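Local coordinates for mannuronan C5-epimerase (Pseudomonas syringae pv. tomato, PDB 4NK6), which converts beta-D-mannuronate into alpha-L-guluronate within the growing alginate polymer and, as part of a periplasmic complex, protects that polymer from degradation on its way to the outer membrane, at residues 53-58 / 119-124; 140-143 / 149-152. All blocks are in the same frame, centred on the assembly; numbering follows the deposited sequence.

Contact 1: 53-58 / 119-124; sequences ITVARM and ARLPIL
The ring of Pro122 meets Met58 at its CG corner, where the sulfur SD stands 3.8 Å from CG and lies well off the ring axis, not over either face. The same CG atom rests over the ring of Phe149, close to CE2, and the directions from CG to SD and to CE2 are about 84° apart, which places the corner between the two partners. This is the N-terminal end of the parallel beta-helix. Strand 52-57 runs antiparallel to 86-91, which in turn lies beside 123-124, so the contact reaches past one intervening strand. The separation of 9.0 Å between Val55 CA and Leu121 CA agrees with that spacing and explains why side chains alone make the link, with no hydrogen bond across it.

Met58 begins by pointing past the other segment, but the bend at chi2 (148°) brings SD to the proline, while chi3 turns the terminal methyl CE away from the Pro122 CG corner. The side chains of the pair cross at about a right angle. Around the apolar patch, Ile88 of the intervening strand packs on Leu121, Gln81 of helix 75-81 touches Met58, Leu121 and Pro122 alike, and Trp77 of the same helix packs on Met58. A second point contact comes from Val55, whose side chain again crosses its partner nearly at a right angle: CG1, the branch lying opposite the backbone N (chi1 176°), touches Leu121 CD1 at 3.8 Å.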
ATOM      1  N   ILE A  53       7.537  19.381  22.147  1.00 49.18           N
ATOM      2  CA  ILE A  53       8.557  18.450  21.713  1.00 47.13           C
ATOM      3  C   ILE A  53       9.253  17.863  22.935  1.00 49.61           C
ATOM      4  O   ILE A  53       9.668  18.602  23.824  1.00 50.03           O
ATOM      5  CB  ILE A  53       9.614  19.162  20.840  1.00 53.88           C
ATOM      6  CG1 ILE A  53       8.961  19.788  19.598  1.00 52.86           C
ATOM      7  CG2 ILE A  53      10.745  18.197  20.467  1.00 49.42           C
ATOM      8  CD1 ILE A  53       9.674  21.038  19.072  1.00 48.64           C
ATOM      9  N   THR A  54       9.367  16.534  22.983  1.00 49.90           N
ATOM     10  CA  THR A  54      10.145  15.865  24.034  1.00 46.61           C
ATOM     11  C   THR A  54      10.982  14.731  23.468  1.00 44.31           C
ATOM     12  O   THR A  54      10.651  14.142  22.430  1.00 43.83           O
ATOM     13  CB  THR A  54       9.263  15.285  25.174  1.00 56.74           C
ATOM     14  OG1 THR A  54       8.338  14.336  24.637  1.00 59.59           O
ATOM     15  CG2 THR A  54       8.490  16.385  25.904  1.00 53.47           C
ATOM     16  N   VAL A  55      12.078  14.436  24.153  1.00 44.90           N
ATOM     17  CA  VAL A  55      12.872  13.255  23.882  1.00 45.92           C
ATOM     18  C   VAL A  55      12.728  12.378  25.116  1.00 54.86           C
ATOM     19  O   VAL A  55      13.162  12.759  26.201  1.00 46.36           O
ATOM     20  CB  VAL A  55      14.360  13.599  23.657  1.00 48.70           C
ATOM     21  CG1 VAL A  55      15.185  12.322  23.481  1.00 41.43           C
ATOM     22  CG2 VAL A  55      14.520  14.520  22.455  1.00 46.27           C
ATOM     23  N   ALA A  56      12.091  11.222  24.959  1.00 52.34           N
ATOM     24  CA  ALA A  56      11.764  10.393  26.112  1.00 49.57           C
ATOM     25  C   ALA A  56      11.782   8.913  25.769  1.00 48.15           C
ATOM     26  O   ALA A  56      11.943   8.532  24.608  1.00 44.15           O
ATOM     27  CB  ALA A  56      10.412  10.783  26.682  1.00 45.70           C
ATOM     28  N   ARG A  57      11.584   8.089  26.791  1.00 43.68           N
ATOM     29  CA  ARG A  57      11.688   6.646  26.655  1.00 45.25           C
ATOM     30  C   ARG A  57      10.605   6.062  25.790  1.00 43.18           C
ATOM     31  O   ARG A  57       9.420   6.285  26.020  1.00 44.36           O
ATOM     32  CB  ARG A  57      11.672   5.973  28.017  1.00 49.87           C
ATOM     33  CG  ARG A  57      12.813   6.406  28.861  1.00 52.05           C
ATOM     34  CD  ARG A  57      13.067   5.426  29.946  1.00 59.90           C
ATOM     35  NE  ARG A  57      14.328   5.726  30.599  1.00 66.16           N
ATOM     36  CZ  ARG A  57      14.916   4.916  31.463  1.00 63.33           C
ATOM     37  NH1 ARG A  57      14.348   3.756  31.762  1.00 63.65           N
ATOM     38  NH2 ARG A  57      16.066   5.265  32.015  1.00 63.27           N
ATOM     39  N   MET A  58      11.054   5.288  24.812  1.00 41.31           N
ATOM     40  CA  MET A  58      10.226   4.661  23.791  1.00 50.51           C
ATOM     41  C   MET A  58       9.131   3.772  24.375  1.00 48.43           C
ATOM     42  O   MET A  58       7.980   3.804  23.926  1.00 42.49           O
ATOM     43  CB  MET A  58      11.140   3.804  22.911  1.00 53.68           C
ATOM     44  CG  MET A  58      10.682   3.642  21.501  1.00 56.68           C
ATOM     45  SD  MET A  58      12.075   3.494  20.392  1.00 47.70           S
ATOM     46  CE  MET A  58      12.340   1.733  20.404  1.00 37.90           C
ATOM     47  N   ALA A 119      17.944  12.122  11.175  1.00 38.14           N
ATOM     48  CA  ALA A 119      17.321  11.734  12.445  1.00 41.19           C
ATOM     49  C   ALA A 119      17.999  10.487  13.000  1.00 38.73           C
ATOM     50  O   ALA A 119      18.119   9.478  12.303  1.00 34.47           O
ATOM     51  CB  ALA A 119      15.836  11.474  12.263  1.00 32.71           C
ATOM     52  N   ARG A 120      18.437  10.549  14.253  1.00 37.10           N
ATOM     53  CA  ARG A 120      19.102   9.396  14.857  1.00 40.08           C
ATOM     54  C   ARG A 120      18.284   8.787  15.994  1.00 37.60           C
ATOM     55  O   ARG A 120      18.795   8.014  16.799  1.00 37.89           O
ATOM     56  CB  ARG A 120      20.517   9.767  15.307  1.00 38.78           C
ATOM     57  CG  ARG A 120      21.418  10.131  14.139  1.00 39.44           C
ATOM     58  CD  ARG A 120      22.873  10.172  14.542  1.00 45.47           C
ATOM     59  NE  ARG A 120      23.733  10.565  13.429  1.00 53.13           N
ATOM     60  CZ  ARG A 120      24.055  11.825  13.143  1.00 56.26           C
ATOM     61  NH1 ARG A 120      23.585  12.817  13.884  1.00 57.61           N
ATOM     62  NH2 ARG A 120      24.850  12.093  12.120  1.00 57.28           N
ATOM     63  N   LEU A 121      17.010   9.156  16.046  1.00 36.01           N
ATOM     64  CA  LEU A 121      16.039   8.533  16.940  1.00 35.90           C
ATOM     65  C   LEU A 121      14.757   8.369  16.143  1.00 37.81           C
ATOM     66  O   LEU A 121      14.569   9.051  15.142  1.00 34.67           O
ATOM     67  CB  LEU A 121      15.757   9.414  18.159  1.00 36.07           C
ATOM     68  CG  LEU A 121      16.835   9.571  19.232  1.00 39.32           C
ATOM     69  CD1 LEU A 121      16.337  10.479  20.365  1.00 36.58           C
ATOM     70  CD2 LEU A 121      17.259   8.208  19.781  1.00 41.29           C
ATOM     71  N   PRO A 122      13.875   7.453  16.574  1.00 37.58           N
ATOM     72  CA  PRO A 122      12.553   7.407  15.945  1.00 31.42           C
ATOM     73  C   PRO A 122      11.795   8.689  16.259  1.00 32.61           C
ATOM     74  O   PRO A 122      12.091   9.351  17.250  1.00 33.23           O
ATOM     75  CB  PRO A 122      11.868   6.223  16.644  1.00 34.93           C
ATOM     76  CG  PRO A 122      12.997   5.390  17.212  1.00 32.08           C
ATOM     77  CD  PRO A 122      14.079   6.366  17.550  1.00 31.94           C
ATOM     78  N   ILE A 123      10.827   9.035  15.419  1.00 32.75           N
ATOM     79  CA  ILE A 123       9.952  10.172  15.699  1.00 33.34           C
ATOM     80  C   ILE A 123       8.543   9.648  15.942  1.00 34.04           C
ATOM     81  O   ILE A 123       7.992   8.932  15.109  1.00 36.06           O
ATOM     82  CB  ILE A 123       9.915  11.164  14.517  1.00 33.50           C
ATOM     83  CG1 ILE A 123      11.293  11.784  14.296  1.00 38.77           C
ATOM     84  CG2 ILE A 123       8.870  12.261  14.757  1.00 35.41           C
ATOM     85  CD1 ILE A 123      11.368  12.650  13.048  1.00 40.12           C
ATOM     86  N   LEU A 124       7.958   9.996  17.077  1.00 35.64           N
ATOM     87  CA  LEU A 124       6.586   9.590  17.360  1.00 34.36           C
ATOM     88  C   LEU A 124       5.661  10.809  17.397  1.00 39.26           C
ATOM     89  O   LEU A 124       5.865  11.723  18.189  1.00 36.72           O
ATOM     90  CB  LEU A 124       6.523   8.868  18.704  1.00 38.45           C
ATOM     91  CG  LEU A 124       5.131   8.598  19.274  1.00 35.63           C
ATOM     92  CD1 LEU A 124       4.393   7.562  18.442  1.00 34.90           C
ATOM     93  CD2 LEU A 124       5.211   8.164  20.736  1.00 38.10           C
TER

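Contact 2: 140-143 / 149-152; sequences LRLS and FIVS
Leu142 and Ile150 meet in the interior of the right-handed beta-helix, with Leu142 CD1 4.1 Å from Ile150 CG1. Both CB atoms point toward the opposite segment, and the two side chains cross at about a right angle. Leu142 turns CG opposite its carbonyl carbon, and chi2 of 179° then extends CD1 straight out from CA; this is the branch that does the touching. The same methyl also lies 4.3 Å from Phe149 CA, so it reaches the backbone where the chain enters strand 150-152.

Leu140 attains a similar reach by the other leucine conformation. Its CG stands opposite the backbone N, and chi2 of 58° turns CD1 aside, making CD2 the extended branch. CD2 approaches Ile150 CD1 at 4.3 Å. Ile150 receives both leucines on its longer arm: CG1 and CD1 both lie against the Leu142 methyl, CD1 in addition reaches Leu140 CD2, and CG2 takes no part.

The closest CA approach, 6.4 Å between Leu142 CA and Phe149 CA, falls where the chain turns between the faces. Phe149 directs its CB away from Leu142, and its ring stacks with Phe185 and meets Trp77 with the planes at about 70°. No hydrogen bond joins the segments, and their strands have different partners, as fits two faces of the beta-helix that meet through inward side chains and are not paired: strand 139-143 lies between the parallel strands 116-119 and 162-167, and strand 150-152 lies between 123-124 and 186-188.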
ATOM      1  N   LEU A 140      14.752  14.569   4.595  1.00 37.60           N
ATOM      2  CA  LEU A 140      14.903  13.987   5.924  1.00 39.75           C
ATOM      3  C   LEU A 140      15.453  12.572   5.785  1.00 34.28           C
ATOM      4  O   LEU A 140      14.794  11.688   5.227  1.00 34.91           O
ATOM      5  CB  LEU A 140      13.574  13.963   6.681  1.00 37.56           C
ATOM      6  CG  LEU A 140      13.591  13.238   8.035  1.00 38.60           C
ATOM      7  CD1 LEU A 140      14.623  13.838   8.999  1.00 33.52           C
ATOM      8  CD2 LEU A 140      12.201  13.258   8.663  1.00 36.20           C
ATOM      9  N   ARG A 141      16.674  12.376   6.266  1.00 34.54           N
ATOM     10  CA  ARG A 141      17.321  11.072   6.252  1.00 32.49           C
ATOM     11  C   ARG A 141      17.071  10.388   7.595  1.00 36.77           C
ATOM     12  O   ARG A 141      17.436  10.925   8.640  1.00 37.16           O
ATOM     13  CB  ARG A 141      18.833  11.245   6.041  1.00 33.82           C
ATOM     14  CG  ARG A 141      19.202  12.083   4.811  1.00 37.29           C
ATOM     15  CD  ARG A 141      20.707  12.350   4.724  1.00 43.25           C
ATOM     16  NE  ARG A 141      21.084  12.877   3.414  1.00 43.38           N
ATOM     17  CZ  ARG A 141      22.320  13.220   3.067  1.00 45.09           C
ATOM     18  NH1 ARG A 141      23.319  13.103   3.933  1.00 40.88           N
ATOM     19  NH2 ARG A 141      22.556  13.689   1.848  1.00 48.87           N
ATOM     20  N   LEU A 142      16.438   9.217   7.563  1.00 32.71           N
ATOM     21  CA  LEU A 142      16.223   8.410   8.768  1.00 33.99           C
ATOM     22  C   LEU A 142      17.361   7.412   8.905  1.00 34.70           C
ATOM     23  O   LEU A 142      17.568   6.586   8.025  1.00 33.49           O
ATOM     24  CB  LEU A 142      14.894   7.656   8.689  1.00 31.97           C
ATOM     25  CG  LEU A 142      13.670   8.549   8.429  1.00 34.30           C
ATOM     26  CD1 LEU A 142      12.390   7.729   8.343  1.00 30.22           C
ATOM     27  CD2 LEU A 142      13.556   9.637   9.498  1.00 32.80           C
ATOM     28  N   SER A 143      18.098   7.494  10.008  1.00 31.81           N
ATOM     29  CA  SER A 143      19.272   6.661  10.202  1.00 36.18           C
ATOM     30  C   SER A 143      18.926   5.184  10.338  1.00 37.29           C
ATOM     31  O   SER A 143      18.221   4.784  11.262  1.00 36.93           O
ATOM     32  CB  SER A 143      20.061   7.103  11.439  1.00 33.78           C
ATOM     33  OG  SER A 143      21.114   6.182  11.687  1.00 35.42           O
ATOM     34  N   PHE A 149      12.717   5.651  12.656  1.00 32.57           N
ATOM     35  CA  PHE A 149      11.509   5.407  11.873  1.00 29.82           C
ATOM     36  C   PHE A 149      10.490   6.447  12.298  1.00 28.32           C
ATOM     37  O   PHE A 149      10.753   7.238  13.199  1.00 32.39           O
ATOM     38  CB  PHE A 149      10.951   3.990  12.097  1.00 31.52           C
ATOM     39  CG  PHE A 149      10.773   3.617  13.549  1.00 35.11           C
ATOM     40  CD1 PHE A 149       9.621   3.962  14.237  1.00 34.09           C
ATOM     41  CD2 PHE A 149      11.750   2.890  14.213  1.00 32.21           C
ATOM     42  CE1 PHE A 149       9.461   3.615  15.572  1.00 33.11           C
ATOM     43  CE2 PHE A 149      11.600   2.535  15.545  1.00 32.23           C
ATOM     44  CZ  PHE A 149      10.456   2.890  16.225  1.00 36.69           C
ATOM     45  N   ILE A 150       9.331   6.465  11.653  1.00 31.63           N
ATOM     46  CA  ILE A 150       8.299   7.448  12.002  1.00 33.05           C
ATOM     47  C   ILE A 150       6.995   6.739  12.327  1.00 31.77           C
ATOM     48  O   ILE A 150       6.504   5.937  11.539  1.00 35.30           O
ATOM     49  CB  ILE A 150       8.076   8.487  10.870  1.00 32.99           C
ATOM     50  CG1 ILE A 150       9.344   9.311  10.628  1.00 38.25           C
ATOM     51  CG2 ILE A 150       6.937   9.456  11.221  1.00 31.92           C
ATOM     52  CD1 ILE A 150       9.224  10.283   9.464  1.00 36.13           C
ATOM     53  N   VAL A 151       6.454   7.013  13.507  1.00 33.00           N
ATOM     54  CA  VAL A 151       5.163   6.459  13.896  1.00 30.20           C
ATOM     55  C   VAL A 151       4.221   7.602  14.236  1.00 31.49           C
ATOM     56  O   VAL A 151       4.585   8.490  15.000  1.00 37.89           O
ATOM     57  CB  VAL A 151       5.264   5.535  15.130  1.00 36.73           C
ATOM     58  CG1 VAL A 151       3.870   5.138  15.608  1.00 35.77           C
ATOM     59  CG2 VAL A 151       6.068   4.296  14.806  1.00 38.87           C
ATOM     60  N   SER A 152       3.017   7.587  13.669  1.00 36.06           N
ATOM     61  CA  SER A 152       2.034   8.631  13.988  1.00 39.18           C
ATOM     62  C   SER A 152       0.695   8.082  14.481  1.00 36.40           C
ATOM     63  O   SER A 152       0.099   7.200  13.860  1.00 34.52           O
ATOM     64  CB  SER A 152       1.800   9.569  12.793  1.00 34.22           C
ATOM     65  OG  SER A 152       0.804  10.546  13.094  1.00 34.45           O
TER

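Overall arrangement
From the N terminus, the chain enters contact 1 at 53-58, passes through helices 75-81 and 97-103 and four strands, and closes this loop of 60 residues at 119-124. Contact 2 opens only afterwards, at 140-143, and closes at 149-152 after five residues, so the two are in series and neither nest nor cross. Their centres are about 10 Å apart. Contact 1 ties the terminal strand 52-57 to the early coils; contact 2 joins two faces of the beta-helix. Probable backbone hydrogen bonds connect them on both faces: Ala119 N to Arg141 O is 2.8 Å, and Ile123 N to Phe149 O is 2.9 Å.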